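Local coordinates for 3-carboxy-cis,cis-muconate cycloisomerase (Pseudomonas putida, PDB 1RE5), which is a cycloisomerase of the largely helical fumarase/aspartase (lyase) superfamily, present here as an assembly of four copies of the chain, at residues A68-T73 with A78-K83; H156-T161 with L367-S372. All coordinates share one frame; numbering follows the deposited sequence.

Contact 1: residues A68-T73 with A78-K83; sequences ANAIAT and AIPLVK
The shortest polar bond within the two segments, 2.8 Å from Val82 N to Ala78 O, closes the helical turn that carries Pro80, the residue that meets Ala70 and Ile71 of the neighbouring helix. Pro80 is third in helix 78-92, within the first turn, where a backbone nitrogen without a hydrogen costs no helical bond. Just ahead of it, Ile79 N is hydrogen-bonded to Asn76 OD1.

The five-membered ring points at helix 64-74 and touches it at two places. Its CB lies 3.8 Å from Ala70 CB, methyl against ring methylene, and these two residues also bring the backbones nearest each other, with Ala70 CA 6.1 Å from Pro80 CA. Farther round the ring, Pro80 CG lies 4.0 Å from Ile71 CG1. The same ring carbon is equally near Ile71 N: with chi1 at -73°, CG1 sits beside the backbone nitrogen, so the two present one surface to the proline. The side chains of Ile71 and Pro80 cross at about a right angle, and the inner methylene of Ile71 makes the contact.

Only four residues link the segments, making this a close pairing of consecutive helices in the amino-terminal part of the lyase fold. Leu81 turns to Met28 and Leu29 on helix 21-40, while Ala78 packs on Ser106 and Met110 of helix 106-142. Ile71 also meets Leu5 of the second subunit, so a residue that carries part of the contact borders a subunit interface.

No hydrogen bond or charge pair crosses between the segments. What joins them is apolar contact of a ring with a methyl and a methylene, and the small side chain of Ala70 is consistent with their close approach.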
ATOM      1  N   ALA D  68      -8.829 -23.482  17.464  1.00 38.40           N
ATOM      2  CA  ALA D  68      -8.698 -23.039  16.087  1.00 38.74           C
ATOM      3  C   ALA D  68      -9.892 -23.458  15.235  1.00 39.46           C
ATOM      4  O   ALA D  68     -10.464 -22.642  14.513  1.00 40.78           O
ATOM      5  CB  ALA D  68      -7.420 -23.596  15.491  1.00 38.19           C
ATOM      6  N   ASN D  69     -10.267 -24.731  15.321  1.00 39.73           N
ATOM      7  CA  ASN D  69     -11.383 -25.250  14.541  1.00 39.40           C
ATOM      8  C   ASN D  69     -12.696 -24.623  14.954  1.00 38.60           C
ATOM      9  O   ASN D  69     -13.587 -24.417  14.128  1.00 38.81           O
ATOM     10  CB  ASN D  69     -11.477 -26.766  14.690  1.00 42.06           C
ATOM     11  CG  ASN D  69     -10.216 -27.483  14.212  1.00 46.86           C
ATOM     12  OD1 ASN D  69      -9.821 -27.384  13.039  1.00 49.02           O
ATOM     13  ND2 ASN D  69      -9.576 -28.208  15.121  1.00 48.38           N
ATOM     14  N   ALA D  70     -12.817 -24.317  16.237  1.00 37.07           N
ATOM     15  CA  ALA D  70     -14.036 -23.717  16.749  1.00 36.74           C
ATOM     16  C   ALA D  70     -14.168 -22.272  16.267  1.00 36.70           C
ATOM     17  O   ALA D  70     -15.269 -21.803  15.943  1.00 36.53           O
ATOM     18  CB  ALA D  70     -14.039 -23.771  18.269  1.00 36.21           C
ATOM     19  N   ILE D  71     -13.041 -21.570  16.224  1.00 35.77           N
ATOM     20  CA  ILE D  71     -13.034 -20.186  15.783  1.00 34.89           C
ATOM     21  C   ILE D  71     -13.552 -20.097  14.356  1.00 34.70           C
ATOM     22  O   ILE D  71     -14.283 -19.169  14.006  1.00 34.32           O
ATOM     23  CB  ILE D  71     -11.610 -19.593  15.863  1.00 35.09           C
ATOM     24  CG1 ILE D  71     -11.242 -19.346  17.332  1.00 33.40           C
ATOM     25  CG2 ILE D  71     -11.524 -18.306  15.037  1.00 34.26           C
ATOM     26  CD1 ILE D  71      -9.801 -19.012  17.535  1.00 31.99           C
ATOM     27  N   ALA D  72     -13.181 -21.081  13.543  1.00 34.81           N
ATOM     28  CA  ALA D  72     -13.594 -21.127  12.146  1.00 35.52           C
ATOM     29  C   ALA D  72     -15.111 -21.124  11.998  1.00 36.65           C
ATOM     30  O   ALA D  72     -15.643 -20.825  10.923  1.00 36.64           O
ATOM     31  CB  ALA D  72     -13.017 -22.365  11.483  1.00 35.41           C
ATOM     32  N   THR D  73     -15.803 -21.456  13.083  1.00 37.12           N
ATOM     33  CA  THR D  73     -17.258 -21.514  13.078  1.00 36.96           C
ATOM     34  C   THR D  73     -17.865 -20.375  13.891  1.00 36.08           C
ATOM     35  O   THR D  73     -18.987 -19.933  13.623  1.00 36.18           O
ATOM     36  CB  THR D  73     -17.743 -22.858  13.667  1.00 37.97           C
ATOM     37  OG1 THR D  73     -17.148 -23.940  12.940  1.00 39.77           O
ATOM     38  CG2 THR D  73     -19.263 -22.972  13.578  1.00 39.18           C
ATOM     39  N   ALA D  78     -12.836 -15.028  21.133  1.00 33.47           N
ATOM     40  CA  ALA D  78     -13.421 -14.934  22.465  1.00 33.39           C
ATOM     41  C   ALA D  78     -14.432 -16.013  22.816  1.00 34.68           C
ATOM     42  O   ALA D  78     -14.259 -16.711  23.816  1.00 35.85           O
ATOM     43  CB  ALA D  78     -14.057 -13.562  22.667  1.00 32.03           C
ATOM     44  N   ILE D  79     -15.482 -16.175  22.012  1.00 35.48           N
ATOM     45  CA  ILE D  79     -16.486 -17.172  22.372  1.00 35.81           C
ATOM     46  C   ILE D  79     -15.981 -18.616  22.518  1.00 35.50           C
ATOM     47  O   ILE D  79     -16.375 -19.308  23.461  1.00 36.17           O
ATOM     48  CB  ILE D  79     -17.754 -17.137  21.441  1.00 35.24           C
ATOM     49  CG1 ILE D  79     -17.580 -18.060  20.250  1.00 36.02           C
ATOM     50  CG2 ILE D  79     -18.050 -15.719  20.998  1.00 32.88           C
ATOM     51  CD1 ILE D  79     -18.864 -18.255  19.469  1.00 39.49           C
ATOM     52  N   PRO D  80     -15.102 -19.092  21.620  1.00 34.91           N
ATOM     53  CA  PRO D  80     -14.668 -20.475  21.834  1.00 34.88           C
ATOM     54  C   PRO D  80     -13.797 -20.593  23.075  1.00 35.43           C
ATOM     55  O   PRO D  80     -13.789 -21.625  23.748  1.00 35.62           O
ATOM     56  CB  PRO D  80     -13.894 -20.802  20.562  1.00 34.14           C
ATOM     57  CG  PRO D  80     -14.546 -19.943  19.550  1.00 35.03           C
ATOM     58  CD  PRO D  80     -14.672 -18.630  20.295  1.00 35.64           C
ATOM     59  N   LEU D  81     -13.056 -19.536  23.381  1.00 35.71           N
ATOM     60  CA  LEU D  81     -12.193 -19.562  24.551  1.00 36.30           C
ATOM     61  C   LEU D  81     -13.040 -19.541  25.814  1.00 38.31           C
ATOM     62  O   LEU D  81     -12.822 -20.342  26.728  1.00 38.99           O
ATOM     63  CB  LEU D  81     -11.259 -18.356  24.571  1.00 34.03           C
ATOM     64  CG  LEU D  81     -10.392 -18.308  25.832  1.00 32.86           C
ATOM     65  CD1 LEU D  81      -9.468 -19.516  25.831  1.00 33.36           C
ATOM     66  CD2 LEU D  81      -9.596 -17.019  25.891  1.00 32.73           C
ATOM     67  N   VAL D  82     -13.997 -18.612  25.859  1.00 39.46           N
ATOM     68  CA  VAL D  82     -14.879 -18.470  27.008  1.00 40.27           C
ATOM     69  C   VAL D  82     -15.611 -19.780  27.270  1.00 41.67           C
ATOM     70  O   VAL D  82     -15.720 -20.212  28.417  1.00 42.68           O
ATOM     71  CB  VAL D  82     -15.899 -17.325  26.795  1.00 39.99           C
ATOM     72  CG1 VAL D  82     -16.930 -17.331  27.911  1.00 39.95           C
ATOM     73  CG2 VAL D  82     -15.178 -15.979  26.783  1.00 38.00           C
ATOM     74  N   LYS D  83     -16.098 -20.418  26.213  1.00 42.58           N
ATOM     75  CA  LYS D  83     -16.789 -21.693  26.369  1.00 44.36           C
ATOM     76  C   LYS D  83     -15.837 -22.729  26.977  1.00 44.98           C
ATOM     77  O   LYS D  83     -16.192 -23.438  27.914  1.00 45.92           O
ATOM     78  CB  LYS D  83     -17.295 -22.194  25.015  1.00 44.73           C
ATOM     79  CG  LYS D  83     -18.094 -23.484  25.089  1.00 46.32           C
ATOM     80  CD  LYS D  83     -18.591 -23.895  23.702  1.00 48.94           C
ATOM     81  CE  LYS D  83     -19.521 -25.108  23.750  1.00 48.96           C
ATOM     82  NZ  LYS D  83     -20.759 -24.825  24.538  1.00 49.25           N
TER

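Contact 2: residues H156-T161 with L367-S372; sequences HATPVT and LAEAVS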
ATOM      1  N   HIS D 156      29.767  12.084  -5.659  1.00 23.62           N
ATOM      2  CA  HIS D 156      30.615  12.674  -4.633  1.00 23.85           C
ATOM      3  C   HIS D 156      30.274  14.153  -4.431  1.00 25.18           C
ATOM      4  O   HIS D 156      29.999  14.887  -5.383  1.00 26.25           O
ATOM      5  CB  HIS D 156      32.088  12.506  -5.000  1.00 22.86           C
ATOM      6  CG  HIS D 156      32.651  11.173  -4.617  1.00 24.73           C
ATOM      7  ND1 HIS D 156      31.858  10.065  -4.401  1.00 25.65           N
ATOM      8  CD2 HIS D 156      33.922  10.773  -4.390  1.00 24.48           C
ATOM      9  CE1 HIS D 156      32.618   9.043  -4.049  1.00 23.69           C
ATOM     10  NE2 HIS D 156      33.874   9.447  -4.034  1.00 23.34           N
ATOM     11  N   ALA D 157      30.271  14.576  -3.172  1.00 25.53           N
ATOM     12  CA  ALA D 157      29.954  15.946  -2.801  1.00 24.75           C
ATOM     13  C   ALA D 157      30.917  16.345  -1.693  1.00 25.85           C
ATOM     14  O   ALA D 157      31.761  15.544  -1.280  1.00 26.72           O
ATOM     15  CB  ALA D 157      28.520  16.026  -2.301  1.00 24.43           C
ATOM     16  N   THR D 158      30.781  17.572  -1.200  1.00 26.55           N
ATOM     17  CA  THR D 158      31.654  18.066  -0.141  1.00 25.86           C
ATOM     18  C   THR D 158      31.683  17.105   1.028  1.00 25.47           C
ATOM     19  O   THR D 158      30.711  16.401   1.300  1.00 24.40           O
ATOM     20  CB  THR D 158      31.207  19.438   0.351  1.00 25.84           C
ATOM     21  OG1 THR D 158      29.790  19.424   0.543  1.00 27.66           O
ATOM     22  CG2 THR D 158      31.576  20.512  -0.654  1.00 25.98           C
ATOM     23  N   PRO D 159      32.803  17.085   1.748  1.00 25.83           N
ATOM     24  CA  PRO D 159      33.047  16.230   2.906  1.00 26.21           C
ATOM     25  C   PRO D 159      31.956  16.217   3.952  1.00 27.08           C
ATOM     26  O   PRO D 159      31.194  17.183   4.129  1.00 27.30           O
ATOM     27  CB  PRO D 159      34.361  16.766   3.462  1.00 26.31           C
ATOM     28  CG  PRO D 159      35.047  17.260   2.262  1.00 27.42           C
ATOM     29  CD  PRO D 159      33.937  17.994   1.539  1.00 26.95           C
ATOM     30  N   VAL D 160      31.946  15.102   4.669  1.00 26.49           N
ATOM     31  CA  VAL D 160      30.997  14.813   5.722  1.00 25.41           C
ATOM     32  C   VAL D 160      31.811  13.970   6.725  1.00 26.10           C
ATOM     33  O   VAL D 160      32.959  13.625   6.458  1.00 27.34           O
ATOM     34  CB  VAL D 160      29.785  14.040   5.084  1.00 25.54           C
ATOM     35  CG1 VAL D 160      29.430  12.793   5.875  1.00 24.25           C
ATOM     36  CG2 VAL D 160      28.597  14.987   4.947  1.00 22.47           C
ATOM     37  N   THR D 161      31.243  13.651   7.878  1.00 25.79           N
ATOM     38  CA  THR D 161      31.961  12.871   8.872  1.00 24.73           C
ATOM     39  C   THR D 161      31.139  11.605   9.153  1.00 24.19           C
ATOM     40  O   THR D 161      29.920  11.616   9.000  1.00 23.94           O
ATOM     41  CB  THR D 161      32.137  13.729  10.145  1.00 24.72           C
ATOM     42  OG1 THR D 161      33.388  13.430  10.755  1.00 29.59           O
ATOM     43  CG2 THR D 161      31.051  13.453  11.139  1.00 22.77           C
ATOM     44  N   LEU D 367      36.548  19.587  -3.575  1.00 43.23           N
ATOM     45  CA  LEU D 367      36.989  20.583  -2.623  1.00 42.82           C
ATOM     46  C   LEU D 367      37.202  21.915  -3.327  1.00 44.34           C
ATOM     47  O   LEU D 367      37.703  22.863  -2.730  1.00 44.20           O
ATOM     48  CB  LEU D 367      38.291  20.120  -1.976  1.00 41.88           C
ATOM     49  CG  LEU D 367      38.263  19.717  -0.501  1.00 42.39           C
ATOM     50  CD1 LEU D 367      36.904  19.172  -0.139  1.00 42.42           C
ATOM     51  CD2 LEU D 367      39.372  18.694  -0.228  1.00 40.98           C
ATOM     52  N   ALA D 368      36.824  21.986  -4.599  1.00 45.72           N
ATOM     53  CA  ALA D 368      36.978  23.216  -5.368  1.00 48.40           C
ATOM     54  C   ALA D 368      36.347  24.398  -4.638  1.00 51.10           C
ATOM     55  O   ALA D 368      36.922  25.490  -4.589  1.00 52.15           O
ATOM     56  CB  ALA D 368      36.336  23.061  -6.725  1.00 47.32           C
ATOM     57  N   GLU D 369      35.163  24.163  -4.075  1.00 53.08           N
ATOM     58  CA  GLU D 369      34.411  25.181  -3.347  1.00 54.25           C
ATOM     59  C   GLU D 369      35.209  25.783  -2.176  1.00 55.59           C
ATOM     60  O   GLU D 369      35.238  27.007  -2.011  1.00 55.24           O
ATOM     61  CB  GLU D 369      33.089  24.574  -2.860  1.00 53.20           C
ATOM     62  CG  GLU D 369      32.267  25.459  -1.942  1.00 54.38           C
ATOM     63  CD  GLU D 369      31.027  24.756  -1.407  1.00 54.54           C
ATOM     64  OE1 GLU D 369      30.072  24.559  -2.188  1.00 55.05           O
ATOM     65  OE2 GLU D 369      31.013  24.392  -0.209  1.00 53.32           O
ATOM     66  N   ALA D 370      35.857  24.926  -1.385  1.00 56.88           N
ATOM     67  CA  ALA D 370      36.656  25.356  -0.232  1.00 58.50           C
ATOM     68  C   ALA D 370      37.786  26.299  -0.649  1.00 60.88           C
ATOM     69  O   ALA D 370      38.197  27.176   0.116  1.00 61.60           O
ATOM     70  CB  ALA D 370      37.236  24.138   0.483  1.00 56.49           C
ATOM     71  N   VAL D 371      38.287  26.095  -1.864  1.00 63.18           N
ATOM     72  CA  VAL D 371      39.362  26.909  -2.418  1.00 64.89           C
ATOM     73  C   VAL D 371      38.762  28.191  -2.976  1.00 65.90           C
ATOM     74  O   VAL D 371      39.319  29.275  -2.807  1.00 66.15           O
ATOM     75  CB  VAL D 371      40.099  26.148  -3.557  1.00 65.18           C
ATOM     76  CG1 VAL D 371      40.992  27.099  -4.342  1.00 65.58           C
ATOM     77  CG2 VAL D 371      40.934  25.015  -2.969  1.00 65.60           C
ATOM     78  N   SER D 372      37.611  28.050  -3.628  1.00 67.47           N
ATOM     79  CA  SER D 372      36.909  29.175  -4.234  1.00 69.09           C
ATOM     80  C   SER D 372      36.629  30.331  -3.281  1.00 70.60           C
ATOM     81  O   SER D 372      36.713  31.494  -3.680  1.00 70.98           O
ATOM     82  CB  SER D 372      35.590  28.708  -4.839  1.00 68.78           C
ATOM     83  OG  SER D 372      34.920  29.794  -5.455  1.00 69.16           O
TER
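Thr158, at the corner between two short strands, and Leu367, at the N-cap position of helix 368-378, bring the two backbones nearest, 6.4 Å between Thr158 CA and Leu367 CA; across this approach Leu367 meets Pro159, and Thr158 meets Glu369. The CB of Leu367 does not head for the other segment, but the end of its side chain bends round to it. There CD1 lies 3.6 Å from Pro159 CG and equally close to Pro159 CD, against the two ring methylenes, with the two side chains crossing obliquely.

The second touch pairs a methyl with a carboxylate oxygen: Thr158 CG2 stands 3.9 Å from Glu369 OE2. Glu369 reaches it with CG anti to the backbone N (chi1 173°) and an extended chain beyond, meeting the threonine at about a right angle. That oxygen has its polar partner in the hydroxyl of Tyr430, whose side chain also packs on Thr158.

Strands 155-157 and 159-161, on the two sides of the corner, flank strand 147-152 in a small antiparallel sheet; Ala157 pairs through its backbone with Gly150, and Val160 with Leu148. Against the corner, the contact sets the start of a helix from the carboxy-terminal part of the lyase fold, more than 200 residues on in the chain.

The two branches of the Thr158 side chain have different partners. Its chi1 of 46° places CG2 beside the backbone N, facing Glu369, and leaves OG1 between N and the carbonyl carbon, where it is hydrogen-bonded to Ser196 OG of the third subunit.

How the contacts relate
Contact 1 and contact 2 lie on opposite sides of the centre of this elongated chain, with their centres about 66 Å apart and their nearest atoms about 51 Å apart. They follow in series: 68-73 with 78-83 is complete before 156-161 begins. They share no helix, strand or sheet. Contact 1 joins neighbours in sequence, helices 64-74 and 78-92, near one end, whereas contact 2 joins a small sheet to distant helix 368-378 towards the other. Different partners border them too, the second subunit at contact 1 and the third and fourth at contact 2, so the two contacts border different subunits of the tetramer.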